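Local coordinates for A-adding tRNA nucleotidyltransferase (Aquifex aeolicus, PDB 4WBY), which adds the terminal adenosine to tRNAs that end in CC, using ATP and magnesium, to complete their 3' CCA end, at residues 266-271 with 333-338. Residues are numbered along the deposited sequence; the frame is centred on the assembly and turned at random.
Sequences ERIDYG and PLHTSV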
ATOM      1  N   GLU A 266     -12.807  11.817  -8.423  1.00 32.62           N
ATOM      2  CA  GLU A 266     -11.641  12.021  -9.275  1.00 30.22           C
ATOM      3  C   GLU A 266     -10.347  11.661  -8.571  1.00 27.88           C
ATOM      4  O   GLU A 266      -9.269  12.102  -8.970  1.00 28.07           O
ATOM      5  CB  GLU A 266     -11.569  13.469  -9.739  1.00 29.14           C
ATOM      6  CG  GLU A 266     -12.791  13.950 -10.489  1.00 32.82           C
ATOM      7  CD  GLU A 266     -12.640  15.391 -10.915  1.00 35.84           C
ATOM      8  OE1 GLU A 266     -11.663  15.697 -11.633  1.00 37.67           O
ATOM      9  OE2 GLU A 266     -13.481  16.222 -10.512  1.00 39.16           O
ATOM     10  N   ARG A 267     -10.456  10.861  -7.521  1.00 28.33           N
ATOM     11  CA  ARG A 267      -9.278  10.443  -6.772  1.00 28.94           C
ATOM     12  C   ARG A 267      -8.309   9.649  -7.642  1.00 27.07           C
ATOM     13  O   ARG A 267      -8.719   8.909  -8.539  1.00 28.94           O
ATOM     14  CB  ARG A 267      -9.699   9.617  -5.557  1.00 31.13           C
ATOM     15  CG  ARG A 267     -10.414  10.440  -4.509  1.00 34.36           C
ATOM     16  CD  ARG A 267     -11.018   9.568  -3.422  1.00 37.53           C
ATOM     17  NE  ARG A 267     -11.770  10.367  -2.459  1.00 42.21           N
ATOM     18  CZ  ARG A 267     -12.658   9.868  -1.606  1.00 47.28           C
ATOM     19  NH1 ARG A 267     -12.911   8.566  -1.599  1.00 50.22           N
ATOM     20  NH2 ARG A 267     -13.295  10.671  -0.765  1.00 49.17           N
ATOM     21  N   ILE A 268      -7.021   9.840  -7.391  1.00 25.71           N
ATOM     22  CA  ILE A 268      -5.994   9.045  -8.038  1.00 24.58           C
ATOM     23  C   ILE A 268      -5.190   8.348  -6.950  1.00 24.15           C
ATOM     24  O   ILE A 268      -5.413   8.589  -5.761  1.00 25.91           O
ATOM     25  CB  ILE A 268      -5.068   9.907  -8.946  1.00 24.84           C
ATOM     26  CG1 ILE A 268      -4.386  11.019  -8.146  1.00 24.00           C
ATOM     27  CG2 ILE A 268      -5.869  10.515 -10.095  1.00 26.26           C
ATOM     28  CD1 ILE A 268      -3.389  11.859  -8.983  1.00 25.55           C
ATOM     29  N   ASP A 269      -4.273   7.475  -7.351  1.00 23.86           N
ATOM     30  CA  ASP A 269      -3.416   6.795  -6.389  1.00 23.63           C
ATOM     31  C   ASP A 269      -2.329   7.760  -5.923  1.00 20.69           C
ATOM     32  O   ASP A 269      -1.224   7.788  -6.464  1.00 18.89           O
ATOM     33  CB  ASP A 269      -2.837   5.518  -7.002  1.00 27.94           C
ATOM     34  CG  ASP A 269      -3.916   4.482  -7.298  1.00 35.41           C
ATOM     35  OD1 ASP A 269      -4.971   4.519  -6.625  1.00 38.66           O
ATOM     36  OD2 ASP A 269      -3.714   3.638  -8.198  1.00 41.03           O
ATOM     37  N   TYR A 270      -2.667   8.550  -4.906  1.00 20.19           N
ATOM     38  CA  TYR A 270      -1.837   9.678  -4.482  1.00 18.30           C
ATOM     39  C   TYR A 270      -0.458   9.302  -3.971  1.00 18.87           C
ATOM     40  O   TYR A 270       0.439  10.139  -3.956  1.00 17.89           O
ATOM     41  CB  TYR A 270      -2.539  10.480  -3.387  1.00 18.53           C
ATOM     42  CG  TYR A 270      -3.901  11.026  -3.745  1.00 18.99           C
ATOM     43  CD1 TYR A 270      -4.036  12.112  -4.610  1.00 20.05           C
ATOM     44  CD2 TYR A 270      -5.049  10.507  -3.163  1.00 21.46           C
ATOM     45  CE1 TYR A 270      -5.282  12.629  -4.920  1.00 20.15           C
ATOM     46  CE2 TYR A 270      -6.300  11.019  -3.461  1.00 22.96           C
ATOM     47  CZ  TYR A 270      -6.411  12.082  -4.332  1.00 22.53           C
ATOM     48  OH  TYR A 270      -7.650  12.588  -4.623  1.00 24.80           O
ATOM     49  N   GLY A 271      -0.293   8.066  -3.516  1.00 19.31           N
ATOM     50  CA  GLY A 271       0.997   7.628  -3.011  1.00 19.10           C
ATOM     51  C   GLY A 271       2.133   7.867  -3.991  1.00 16.73           C
ATOM     52  O   GLY A 271       3.254   8.197  -3.585  1.00 18.22           O
ATOM     53  N   PRO A 333      -4.695  20.355 -20.710  1.00 25.94           N
ATOM     54  CA  PRO A 333      -4.268  19.003 -21.102  1.00 24.82           C
ATOM     55  C   PRO A 333      -3.617  18.179 -19.995  1.00 23.74           C
ATOM     56  O   PRO A 333      -3.224  17.039 -20.251  1.00 25.26           O
ATOM     57  CB  PRO A 333      -3.251  19.271 -22.216  1.00 27.30           C
ATOM     58  CG  PRO A 333      -2.679  20.601 -21.880  1.00 30.45           C
ATOM     59  CD  PRO A 333      -3.793  21.395 -21.244  1.00 27.97           C
ATOM     60  N   LEU A 334      -3.502  18.729 -18.792  1.00 22.91           N
ATOM     61  CA  LEU A 334      -2.700  18.094 -17.753  1.00 22.07           C
ATOM     62  C   LEU A 334      -3.464  17.056 -16.943  1.00 21.82           C
ATOM     63  O   LEU A 334      -4.642  17.221 -16.624  1.00 24.70           O
ATOM     64  CB  LEU A 334      -2.125  19.156 -16.813  1.00 23.78           C
ATOM     65  CG  LEU A 334      -1.281  20.237 -17.489  1.00 25.17           C
ATOM     66  CD1 LEU A 334      -0.818  21.280 -16.480  1.00 27.73           C
ATOM     67  CD2 LEU A 334      -0.091  19.624 -18.226  1.00 25.96           C
ATOM     68  N   HIS A 335      -2.779  15.967 -16.634  1.00 19.70           N
ATOM     69  CA  HIS A 335      -3.294  14.976 -15.713  1.00 20.36           C
ATOM     70  C   HIS A 335      -3.436  15.594 -14.327  1.00 21.89           C
ATOM     71  O   HIS A 335      -2.674  16.496 -13.965  1.00 21.83           O
ATOM     72  CB  HIS A 335      -2.359  13.765 -15.672  1.00 20.84           C
ATOM     73  CG  HIS A 335      -2.900  12.614 -14.891  1.00 19.81           C
ATOM     74  ND1 HIS A 335      -2.479  12.318 -13.612  1.00 19.67           N
ATOM     75  CD2 HIS A 335      -3.844  11.695 -15.199  1.00 21.18           C
ATOM     76  CE1 HIS A 335      -3.128  11.256 -13.174  1.00 18.59           C
ATOM     77  NE2 HIS A 335      -3.967  10.860 -14.116  1.00 20.57           N
ATOM     78  N   THR A 336      -4.408  15.104 -13.565  1.00 20.83           N
ATOM     79  CA  THR A 336      -4.656  15.550 -12.192  1.00 22.91           C
ATOM     80  C   THR A 336      -3.373  15.659 -11.376  1.00 21.51           C
ATOM     81  O   THR A 336      -3.209  16.589 -10.581  1.00 21.78           O
ATOM     82  CB  THR A 336      -5.626  14.588 -11.471  1.00 22.64           C
ATOM     83  OG1 THR A 336      -6.882  14.592 -12.150  1.00 26.12           O
ATOM     84  CG2 THR A 336      -5.853  15.005 -10.024  1.00 24.21           C
ATOM     85  N   SER A 337      -2.467  14.705 -11.575  1.00 20.40           N
ATOM     86  CA  SER A 337      -1.212  14.685 -10.818  1.00 20.00           C
ATOM     87  C   SER A 337      -0.397  15.970 -10.984  1.00 20.58           C
ATOM     88  O   SER A 337       0.167  16.475 -10.010  1.00 20.74           O
ATOM     89  CB  SER A 337      -0.366  13.470 -11.216  1.00 20.02           C
ATOM     90  OG  SER A 337      -0.150  13.412 -12.615  1.00 22.17           O
ATOM     91  N   VAL A 338      -0.341  16.505 -12.202  1.00 19.58           N
ATOM     92  CA  VAL A 338       0.461  17.703 -12.442  1.00 18.77           C
ATOM     93  C   VAL A 338      -0.218  18.910 -11.791  1.00 21.33           C
ATOM     94  O   VAL A 338       0.455  19.777 -11.239  1.00 23.52           O
ATOM     95  CB  VAL A 338       0.692  17.962 -13.956  1.00 20.55           C
ATOM     96  CG1 VAL A 338       1.449  19.276 -14.175  1.00 23.47           C
ATOM     97  CG2 VAL A 338       1.447  16.796 -14.580  1.00 23.99           C
TER
HETATM   98  O   HOH W   1      -8.450  12.448 -11.591  1.00 28.97           O
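Ile268 of segment 266-271 meets the first turn of helix 336-342. Segment 266-271 belongs to the loop after helix 243-262, and its last residue, Gly271, opens helix 271-278. The two backbones stay well apart, and their nearest CA atoms, of Ile268 and Thr336, are 7.8 Å from each other. Leu334 and His335 run extended up to the helix, with His335 at the N-cap. Its carbonyl O accepts a bond from Val338 N, three residues on, in the first turn.

Ile268 points toward the helix and spans the gap with both its branches. With chi1 at 58°, CG1 is flanked by both backbone arms, and the extended chain carries CD1 to the helix. Ile268 CD1 packs on the backbone of Ser337, 4.0 Å from Ser337 CA. Thr336 CG2 touches the same methyl, with Ile268 CD1 at 4.1 Å. The other branch, Ile268 CG2, reaches His335 CE1 at 4.2 Å and approaches the ring obliquely.

The ring is tied back to its own helix. His335 ND1 and Ser337 OG share a hydrogen bond of 2.8 Å, and Ser337 OG is also hydrogen-bonded to Thr303 OG1 of helix 298-309. His335 stacks on Trp299 of that helix as well.

One water donates to Glu266 O at 2.8 Å and is hydrogen-bonded to Thr336 OG1 at 2.7 Å. Glu266 itself forms a salt bridge with Arg360.

The contact joins the loop before helix 271-278 to the N-terminus of helix 336-342, in the helical C-terminal half of this chain, away from the ATP and magnesium sites. It is small, 173 Å² in all. The isoleucine methyls give van der Waals contact, and the water supplies a polar link.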